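Beta-ketoacyl synthase (Burkholderia phymatum, PDB 4EWG) probably catalyses the condensation of acyl groups with malonyl units on acyl carrier protein, as a 3-oxoacyl-[acyl-carrier-protein] synthase of the thiolase-like superfamily. Local coordinates at residues D24-A29 against E348-I353; I299-A304 against I353-R358; E86-D91 against T241-E246; A167-S172 against G400-S405. All coordinates share one frame; numbering follows the deposited sequence.

How the interactions relate
Interaction 1 opens first: helix 23-32 waits more than 300 residues before helix 344-358 packs against it. Within that span interaction 3 opens and closes, laying helix 76-92 on strand 238-246. Interaction 4 opens at 167-172, between the two halves of interaction 3, and closes last, at strand 402-409, so it crosses both 1 and 3 and encloses interaction 2. Interaction 2 ties strand 299-303 to the later turns of helix 344-358; it crosses interaction 1 and shares Ile353 with it. Interactions 2, 3 and 4 all reach the same mixed sheet, and interaction 1 touches interaction 3 where Ala349 and Trp350 meet Leu242.

Interaction 1 (D24-A29 against E348-I353); sequences DEIEAA and EAWWTI
Ile26 alone among residues 24-29 touches 348-353, and its two branches divide the work between a pair of adjacent tryptophans. CG2 sits over one face of the Trp351 indole, 3.7 Å from the centroid of the six-membered ring and only 15° off its normal, a good CH-pi contact; its closest ring atom is Trp351 CZ2 at 3.5 Å. CD1 lies off the rim between NE1 and CZ2 of Trp351, 3.8 Å from each, and also reaches Trp350, where it meets CH2 at 3.9 Å obliquely. With CG1 beside the backbone N (chi1 -67°) and CG2 opposite that nitrogen, CG2 is placed over the six-membered ring while the CG1-CD1 arm passes beyond the rim toward Trp350; the side chains of Ile26 and Trp351 cross at about a right angle.

The two indoles position each other. Trp351 turns an edge to its neighbour, its NE1 standing 3.3 Å above the plane of the Trp350 ring and toward the rim. Trp350 is further held by its own NE1, which bonds to Glu354 one turn on, while Trp23 meets Trp351 edge to face. Behind the rings, the carbonyl of Glu348 accepts two bonds from Thr352, from N and from OG1 at 2.7 Å, and the donors approach from opposite faces of its plane.

The whole contact is buried. Thr17 of the loop after strand 8-16 touches both tryptophans. Away from helix 23-32, Ala349 and Ile353 rest on Phe408 of strand 402-409, and Glu348 and Thr352 touch Asn303 of strand 299-303.

Interaction 2 (I299-A304 against I353-R358); sequences IAYVNA and IEMMKR
Met355 carries the contact from the helix, reaching with its methyl group toward Tyr301 and Asn303. Its CB already points at the strand, and CG lies opposite the carbonyl carbon (chi1 -69°). The chain is extended through chi2, so CG and SD lean back along the helix, toward its N-terminal end, as they leave for the strand. A bend at chi3 (-64°) then brings CE up to the polar ends of the two strand residues. There CE lies 4.1 Å from Tyr301 OH and 4.1 Å from Asn303 ND2; the ring of Tyr301 is met obliquely, its CE2 at 4.5 Å.

The two groups that CE touches are joined to each other. Being two apart on the strand, Tyr301 and Asn303 project from the same side, and Asn303 ND2 donates to Tyr301 OH over 3.0 Å, with an N-H...O angle of 161° and the oxygen close to the amide plane. Tyr301 OH also bonds to Ser331 OG on the adjoining strand, which helps hold the phenol end beside the Met355 methyl.

On another side of the helix, Arg358 NH1 grips both the carbonyl O of Glu354 and its OE1, the latter a salt bridge of 2.9 Å. Helix 344-358 belongs to the buried central helical layer of the five-layered alpha-beta-alpha-beta-alpha thiolase fold, and Met355 joins it to strand 299-303.

Interaction 3 (E86-D91 against T241-E246); sequences ELALAD and TLVLEE
Ala88 packs against Thr241 and Val243 and, having only a CB, lets helix 86-91 come within 7.5 Å of the strand, axis to axis, crossing it at -38°. Ala88 CB lies 3.5 Å from the carbonyl O of Thr241 and 4.0 Å from Thr241 CB. Val243 answers with CG2, which lodges 3.5 Å from Ala88 O: with CG1 opposite the backbone N (chi1 175°), CG2 is left opposite the carbonyl carbon, and that is the branch turned to the helix.

Leu89 is looser: its CD2 only grazes Val243 CG2, at 4.3 Å. Farther round the helix lies the open side, where Ala90 is exposed and Glu86 points from the strand to pair with Arg83 and Trp66. Asp91 is exposed too, but it is directed toward the sheet, its OD2 bonded to Met13 N and His258 NE2.

No hydrogen bond links the two segments; Thr241 OG1 bonds instead to Tyr109 and Ser85. Helix 76-92 thus covers one face of the sheet, with Leu191 of strand 189-196 touching both Leu89 and Val243. On the other face Leu242 and Leu244 pack on helix 170-183, which leaves strand 238-246 sandwiched between two helical layers.

Interaction 4 (A167-S172 against G400-S405); sequences ACASGS and GGINTS
Ser172 and Thr404 meet hydroxyl to hydroxyl, and theirs is the polar link between the segments: OG of Ser172 and OG1 of Thr404 are 2.7 Å apart, a hydrogen bond in which either could be the donor. Both oxygens sit between their own backbone N and carbonyl carbon (chi1 49° and 63°), which brings them tip to tip across the gap. The fit is close, since Ser172 CB also comes within 3.2 Å of Thr404 OG1. Asn396 O offers that same OG1 a second, weak bond from the neighbouring strand.

A second set of hydrogen bonds shapes the turn itself. Ala167 O is held twice by Ser170, through N at 3.1 Å and through OG at 2.7 Å, and the same OG bonds to Ser166 N. Ala167 has a positive phi of 51°, a sharp reversal just before Cys168. This turn into helix 170-183, with its Ala-Cys-Ala-Ser-Gly sequence, is consistent with the one that carries the active-site cysteine at the start of the buried helix in beta-ketoacyl synthases. On the other segment, Gly400 and Gly401, both with positive phi, make the bend that leads into strand 402-409.

The apolar part is small. Ala169 CB touches Ile402 CG2 at 3.7 Å, methyl to methyl, the CG2 branch lying opposite the Ile402 backbone N. Ala398 of strand 391-398 packs against both Ala169 and Cys168. From the second subunit, Ile161 packs on Ile402 and Tyr139 on Ala167.

Interaction 1 (D24-A29 against E348-I353)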
# COMPACT_ATOMS: atom_id res chain seq x y z
N ASP A 24 29.94 6.37 7.30
CA ASP A 24 31.39 6.16 7.36
C ASP A 24 31.75 4.68 7.50
O ASP A 24 32.65 4.20 6.85
CB ASP A 24 32.09 7.06 8.45
CG ASP A 24 31.67 6.73 9.90
OD1 ASP A 24 30.71 5.96 10.12
OD2 ASP A 24 32.31 7.25 10.83
N GLU A 25 31.01 3.97 8.32
CA GLU A 25 31.11 2.52 8.49
C GLU A 25 30.76 1.79 7.17
O GLU A 25 31.47 0.86 6.73
CB GLU A 25 30.08 2.26 9.59
CG GLU A 25 30.03 1.02 10.45
CD GLU A 25 29.09 1.29 11.67
OE1 GLU A 25 27.81 1.50 11.52
OE2 GLU A 25 29.65 1.38 12.78
N ILE A 26 29.69 2.23 6.52
CA ILE A 26 29.25 1.63 5.26
C ILE A 26 30.25 1.89 4.14
O ILE A 26 30.61 0.99 3.38
CB ILE A 26 27.85 2.15 4.87
CG1 ILE A 26 26.80 1.65 5.89
CG2 ILE A 26 27.47 1.68 3.46
CD1 ILE A 26 25.52 2.47 5.97
N GLU A 27 30.72 3.14 4.03
CA GLU A 27 31.77 3.49 3.05
C GLU A 27 32.99 2.57 3.19
O GLU A 27 33.49 2.05 2.19
CB GLU A 27 32.21 4.96 3.18
CG GLU A 27 33.02 5.48 1.98
CD GLU A 27 33.47 6.91 2.14
OE1 GLU A 27 32.66 7.77 2.50
OE2 GLU A 27 34.66 7.17 1.88
N ALA A 28 33.45 2.36 4.41
CA ALA A 28 34.61 1.50 4.66
C ALA A 28 34.34 0.08 4.15
O ALA A 28 35.18 -0.53 3.51
CB ALA A 28 34.98 1.51 6.15
N ALA A 29 33.12 -0.42 4.38
CA ALA A 29 32.74 -1.74 3.90
C ALA A 29 32.70 -1.79 2.37
O ALA A 29 33.30 -2.66 1.76
CB ALA A 29 31.41 -2.17 4.47
N GLU A 348 18.96 2.05 -1.45
CA GLU A 348 19.69 2.43 -2.66
C GLU A 348 19.59 3.91 -2.95
O GLU A 348 20.56 4.49 -3.42
CB GLU A 348 19.20 1.59 -3.86
CG GLU A 348 19.67 0.14 -3.73
CD GLU A 348 18.86 -0.86 -4.53
OE1 GLU A 348 18.21 -0.47 -5.50
OE2 GLU A 348 18.91 -2.05 -4.23
N ALA A 349 18.45 4.53 -2.65
CA ALA A 349 18.33 5.96 -2.83
C ALA A 349 19.32 6.67 -1.88
O ALA A 349 20.11 7.53 -2.28
CB ALA A 349 16.90 6.41 -2.60
N TRP A 350 19.27 6.27 -0.62
CA TRP A 350 20.14 6.83 0.44
C TRP A 350 21.59 6.74 0.02
O TRP A 350 22.28 7.76 -0.06
CB TRP A 350 19.85 6.06 1.73
CG TRP A 350 20.84 6.23 2.84
CD1 TRP A 350 21.66 7.30 3.06
CD2 TRP A 350 21.05 5.33 3.96
NE1 TRP A 350 22.43 7.09 4.19
CE2 TRP A 350 22.09 5.92 4.77
CE3 TRP A 350 20.56 4.09 4.31
CZ2 TRP A 350 22.57 5.32 5.89
CZ3 TRP A 350 21.05 3.49 5.45
CH2 TRP A 350 22.03 4.09 6.22
N TRP A 351 22.06 5.52 -0.27
CA TRP A 351 23.47 5.31 -0.62
C TRP A 351 23.85 6.01 -1.89
O TRP A 351 24.96 6.51 -1.99
CB TRP A 351 23.78 3.83 -0.70
CG TRP A 351 23.72 3.16 0.67
CD1 TRP A 351 23.22 3.70 1.84
CD2 TRP A 351 24.15 1.83 1.02
NE1 TRP A 351 23.31 2.82 2.85
CE2 TRP A 351 23.86 1.67 2.41
CE3 TRP A 351 24.74 0.80 0.33
CZ2 TRP A 351 24.14 0.51 3.08
CZ3 TRP A 351 25.02 -0.39 1.01
CH2 TRP A 351 24.73 -0.53 2.37
N THR A 352 22.93 6.08 -2.86
CA THR A 352 23.19 6.83 -4.09
C THR A 352 23.42 8.34 -3.81
O THR A 352 24.26 8.95 -4.44
CB THR A 352 22.05 6.64 -5.12
OG1 THR A 352 22.02 5.29 -5.50
CG2 THR A 352 22.24 7.48 -6.36
N ILE A 353 22.67 8.92 -2.88
CA ILE A 353 22.87 10.32 -2.49
C ILE A 353 24.19 10.51 -1.73
O ILE A 353 24.91 11.48 -1.96
CB ILE A 353 21.71 10.85 -1.64
CG1 ILE A 353 20.42 10.93 -2.46
CG2 ILE A 353 22.02 12.24 -1.13
CD1 ILE A 353 19.21 11.15 -1.59

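Interaction 2 (I299-A304 against I353-R358)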
# COMPACT_ATOMS: atom_id res chain seq x y z
N ILE A 299 21.97 13.17 -16.84
CA ILE A 299 22.17 12.15 -15.79
C ILE A 299 23.60 11.64 -15.85
O ILE A 299 24.03 11.07 -16.85
CB ILE A 299 21.16 10.98 -15.95
CG1 ILE A 299 19.73 11.54 -15.98
CG2 ILE A 299 21.29 9.94 -14.83
CD1 ILE A 299 19.38 12.30 -14.69
N ALA A 300 24.36 11.84 -14.76
CA ALA A 300 25.76 11.42 -14.71
C ALA A 300 25.94 9.95 -14.27
O ALA A 300 26.98 9.34 -14.52
CB ALA A 300 26.55 12.33 -13.82
N TYR A 301 24.93 9.37 -13.62
CA TYR A 301 25.05 8.00 -13.08
C TYR A 301 23.69 7.39 -12.84
O TYR A 301 22.74 8.07 -12.47
CB TYR A 301 25.88 8.00 -11.77
CG TYR A 301 25.81 6.72 -10.94
CD1 TYR A 301 26.68 5.67 -11.18
CD2 TYR A 301 24.89 6.57 -9.89
CE1 TYR A 301 26.63 4.50 -10.43
CE2 TYR A 301 24.83 5.41 -9.14
CZ TYR A 301 25.70 4.37 -9.41
OH TYR A 301 25.69 3.20 -8.66
N VAL A 302 23.60 6.09 -13.08
CA VAL A 302 22.45 5.32 -12.74
C VAL A 302 22.82 4.32 -11.67
O VAL A 302 23.75 3.53 -11.85
CB VAL A 302 21.93 4.60 -13.98
CG1 VAL A 302 20.81 3.62 -13.62
CG2 VAL A 302 21.49 5.61 -15.01
N ASN A 303 22.05 4.31 -10.57
CA ASN A 303 22.08 3.20 -9.61
C ASN A 303 21.08 2.16 -10.06
O ASN A 303 19.87 2.32 -9.89
CB ASN A 303 21.78 3.66 -8.16
CG ASN A 303 22.09 2.59 -7.11
OD1 ASN A 303 21.17 2.00 -6.50
ND2 ASN A 303 23.39 2.32 -6.89
N ALA A 304 21.60 1.10 -10.66
CA ALA A 304 20.83 -0.02 -11.11
C ALA A 304 20.02 -0.68 -9.99
O ALA A 304 20.31 -0.53 -8.80
CB ALA A 304 21.74 -1.07 -11.78
N ILE A 353 22.67 8.92 -2.88
CA ILE A 353 22.87 10.32 -2.49
C ILE A 353 24.19 10.51 -1.73
O ILE A 353 24.91 11.48 -1.96
CB ILE A 353 21.71 10.85 -1.64
CG1 ILE A 353 20.42 10.93 -2.46
CG2 ILE A 353 22.02 12.24 -1.13
CD1 ILE A 353 19.21 11.15 -1.59
N GLU A 354 24.53 9.56 -0.87
CA GLU A 354 25.79 9.59 -0.16
C GLU A 354 26.98 9.53 -1.13
O GLU A 354 27.95 10.26 -0.99
CB GLU A 354 25.91 8.44 0.83
CG GLU A 354 24.82 8.40 1.88
CD GLU A 354 25.07 9.34 3.06
OE1 GLU A 354 25.66 10.42 2.87
OE2 GLU A 354 24.65 8.97 4.19
N MET A 355 26.87 8.67 -2.14
CA MET A 355 27.91 8.55 -3.12
C MET A 355 28.00 9.82 -3.96
O MET A 355 29.09 10.33 -4.20
CB MET A 355 27.65 7.34 -3.99
CG MET A 355 27.82 6.04 -3.24
SD MET A 355 27.78 4.60 -4.30
CE MET A 355 26.10 4.70 -4.91
N MET A 356 26.85 10.34 -4.37
CA MET A 356 26.82 11.60 -5.14
C MET A 356 27.48 12.72 -4.40
O MET A 356 28.23 13.45 -4.99
CB MET A 356 25.37 12.01 -5.48
CG MET A 356 25.27 13.40 -6.11
SD MET A 356 23.66 13.78 -6.81
CE MET A 356 22.68 14.21 -5.39
N LYS A 357 27.20 12.86 -3.10
CA LYS A 357 27.81 13.95 -2.29
C LYS A 357 29.31 13.86 -2.26
O LYS A 357 29.98 14.88 -2.12
CB LYS A 357 27.33 13.94 -0.85
CG LYS A 357 25.94 14.53 -0.65
CD LYS A 357 25.37 14.14 0.71
CE LYS A 357 25.90 14.99 1.84
NZ LYS A 357 25.68 14.37 3.19
N ARG A 358 29.85 12.66 -2.42
CA ARG A 358 31.28 12.47 -2.28
C ARG A 358 32.03 12.22 -3.56
O ARG A 358 33.23 11.94 -3.54
CB ARG A 358 31.52 11.35 -1.29
CG ARG A 358 30.93 11.68 0.05
CD ARG A 358 31.07 10.52 1.03
NE ARG A 358 30.63 10.92 2.37
CZ ARG A 358 29.36 11.10 2.74
NH1 ARG A 358 28.33 10.95 1.88
NH2 ARG A 358 29.09 11.43 3.98

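Interaction 3 (E86-D91 against T241-E246)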
# COMPACT_ATOMS: atom_id res chain seq x y z
N GLU A 86 14.03 6.68 13.04
CA GLU A 86 14.65 7.33 14.19
C GLU A 86 16.01 7.93 13.85
O GLU A 86 16.30 9.06 14.23
CB GLU A 86 14.81 6.33 15.34
CG GLU A 86 15.35 6.91 16.65
CD GLU A 86 15.47 5.85 17.75
OE1 GLU A 86 14.92 6.01 18.84
OE2 GLU A 86 16.11 4.80 17.50
N LEU A 87 16.84 7.17 13.15
CA LEU A 87 18.13 7.67 12.74
C LEU A 87 17.95 8.88 11.78
O LEU A 87 18.62 9.90 11.92
CB LEU A 87 18.96 6.55 12.09
CG LEU A 87 19.46 5.51 13.10
CD1 LEU A 87 19.76 4.14 12.49
CD2 LEU A 87 20.66 6.03 13.91
N ALA A 88 17.02 8.75 10.84
CA ALA A 88 16.81 9.78 9.81
C ALA A 88 16.27 11.05 10.43
O ALA A 88 16.67 12.14 10.05
CB ALA A 88 15.87 9.30 8.74
N LEU A 89 15.33 10.91 11.36
CA LEU A 89 14.84 12.05 12.10
C LEU A 89 15.93 12.76 12.90
O LEU A 89 16.00 13.99 12.91
CB LEU A 89 13.74 11.63 13.04
CG LEU A 89 12.40 11.42 12.39
CD1 LEU A 89 11.54 10.74 13.45
CD2 LEU A 89 11.83 12.74 11.93
N ALA A 90 16.80 12.01 13.56
CA ALA A 90 17.90 12.67 14.33
C ALA A 90 18.72 13.45 13.35
O ALA A 90 19.05 14.62 13.58
CB ALA A 90 18.77 11.66 15.08
N ASP A 91 19.06 12.78 12.25
CA ASP A 91 19.95 13.36 11.28
C ASP A 91 19.31 14.62 10.72
O ASP A 91 20.01 15.57 10.43
CB ASP A 91 20.28 12.33 10.16
CG ASP A 91 21.03 12.94 8.99
OD1 ASP A 91 22.19 13.44 9.18
OD2 ASP A 91 20.47 12.92 7.88
N THR A 241 15.20 5.02 5.67
CA THR A 241 14.23 6.08 5.69
C THR A 241 14.89 7.38 5.22
O THR A 241 16.01 7.72 5.67
CB THR A 241 13.68 6.32 7.11
OG1 THR A 241 13.10 5.11 7.63
CG2 THR A 241 12.60 7.43 7.09
N LEU A 242 14.18 8.11 4.37
CA LEU A 242 14.55 9.50 4.07
C LEU A 242 13.51 10.45 4.66
O LEU A 242 12.29 10.16 4.67
CB LEU A 242 14.66 9.74 2.58
CG LEU A 242 15.54 8.82 1.75
CD1 LEU A 242 15.35 9.18 0.27
CD2 LEU A 242 16.97 9.02 2.19
N VAL A 243 14.00 11.58 5.19
CA VAL A 243 13.13 12.68 5.60
C VAL A 243 13.03 13.64 4.38
O VAL A 243 14.00 14.24 3.97
CB VAL A 243 13.67 13.43 6.83
CG1 VAL A 243 12.78 14.62 7.11
CG2 VAL A 243 13.78 12.52 8.05
N LEU A 244 11.85 13.73 3.82
CA LEU A 244 11.60 14.65 2.73
C LEU A 244 10.96 15.87 3.34
O LEU A 244 10.19 15.76 4.31
CB LEU A 244 10.63 14.05 1.69
CG LEU A 244 11.13 13.08 0.61
CD1 LEU A 244 11.87 11.91 1.26
CD2 LEU A 244 9.94 12.57 -0.21
N GLU A 245 11.25 17.03 2.77
CA GLU A 245 10.82 18.27 3.39
C GLU A 245 10.62 19.34 2.34
O GLU A 245 11.44 19.47 1.43
CB GLU A 245 11.86 18.68 4.40
CG GLU A 245 11.54 19.94 5.17
CD GLU A 245 12.45 20.15 6.37
OE1 GLU A 245 13.36 19.31 6.62
OE2 GLU A 245 12.26 21.17 7.07
N GLU A 246 9.54 20.10 2.47
CA GLU A 246 9.30 21.21 1.56
C GLU A 246 10.49 22.19 1.67
O GLU A 246 11.01 22.43 2.74
CB GLU A 246 7.97 21.89 1.87
CG GLU A 246 7.58 22.98 0.89
CD GLU A 246 8.16 24.33 1.20
OE1 GLU A 246 8.31 24.67 2.39
OE2 GLU A 246 8.50 25.07 0.25

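Interaction 4 (A167-S172 against G400-S405)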
# COMPACT_ATOMS: atom_id res chain seq x y z
N ALA A 167 6.18 -4.95 -2.68
CA ALA A 167 7.36 -5.80 -2.74
C ALA A 167 8.61 -4.94 -2.93
O ALA A 167 8.85 -3.99 -2.15
CB ALA A 167 7.20 -6.83 -3.83
N CYS A 168 9.38 -5.25 -3.97
CA CYS A 168 10.62 -4.59 -4.28
C CYS A 168 10.52 -3.08 -4.54
O CYS A 168 11.51 -2.38 -4.43
CB CYS A 168 11.23 -5.19 -5.59
SG CYS A 168 10.88 -6.90 -5.97
N ALA A 169 9.35 -2.62 -4.94
CA ALA A 169 9.14 -1.20 -5.28
C ALA A 169 8.70 -0.38 -4.05
O ALA A 169 8.36 0.78 -4.18
CB ALA A 169 8.10 -1.08 -6.39
N SER A 170 8.72 -0.98 -2.87
CA SER A 170 8.07 -0.37 -1.67
C SER A 170 8.75 0.95 -1.30
O SER A 170 8.09 2.01 -1.06
CB SER A 170 8.14 -1.35 -0.49
OG SER A 170 7.26 -2.45 -0.64
N GLY A 171 10.07 0.90 -1.26
CA GLY A 171 10.87 2.01 -0.80
C GLY A 171 10.93 3.14 -1.79
O GLY A 171 10.94 4.32 -1.39
N SER A 172 10.97 2.79 -3.08
CA SER A 172 11.02 3.80 -4.14
C SER A 172 9.66 4.44 -4.36
O SER A 172 9.58 5.64 -4.58
CB SER A 172 11.57 3.22 -5.44
OG SER A 172 10.92 2.00 -5.80
N GLY A 400 5.11 -7.93 -10.54
CA GLY A 400 3.99 -7.35 -11.25
C GLY A 400 4.40 -6.33 -12.32
O GLY A 400 3.55 -5.65 -12.88
N GLY A 401 5.68 -6.23 -12.61
CA GLY A 401 6.14 -5.29 -13.62
C GLY A 401 6.07 -3.84 -13.18
O GLY A 401 6.01 -2.95 -14.04
N ILE A 402 6.05 -3.58 -11.86
CA ILE A 402 6.00 -2.22 -11.31
C ILE A 402 7.38 -1.59 -11.43
O ILE A 402 8.36 -2.11 -10.86
CB ILE A 402 5.58 -2.20 -9.83
CG1 ILE A 402 4.11 -2.62 -9.69
CG2 ILE A 402 5.79 -0.83 -9.21
CD1 ILE A 402 3.70 -2.98 -8.27
N ASN A 403 7.46 -0.47 -12.17
CA ASN A 403 8.71 0.22 -12.38
C ASN A 403 8.73 1.61 -11.74
O ASN A 403 7.74 2.36 -11.81
CB ASN A 403 8.98 0.36 -13.88
CG ASN A 403 8.72 -0.92 -14.64
OD1 ASN A 403 9.17 -2.00 -14.22
ND2 ASN A 403 8.00 -0.82 -15.74
N THR A 404 9.87 1.94 -11.13
CA THR A 404 10.12 3.28 -10.57
C THR A 404 11.49 3.79 -10.96
O THR A 404 12.44 3.04 -11.07
CB THR A 404 10.05 3.29 -9.03
OG1 THR A 404 11.07 2.43 -8.49
CG2 THR A 404 8.71 2.81 -8.56
N SER A 405 11.54 5.10 -11.17
CA SER A 405 12.77 5.82 -11.49
C SER A 405 12.77 7.13 -10.69
O SER A 405 11.82 7.90 -10.76
CB SER A 405 12.80 6.12 -12.99
OG SER A 405 13.98 6.78 -13.35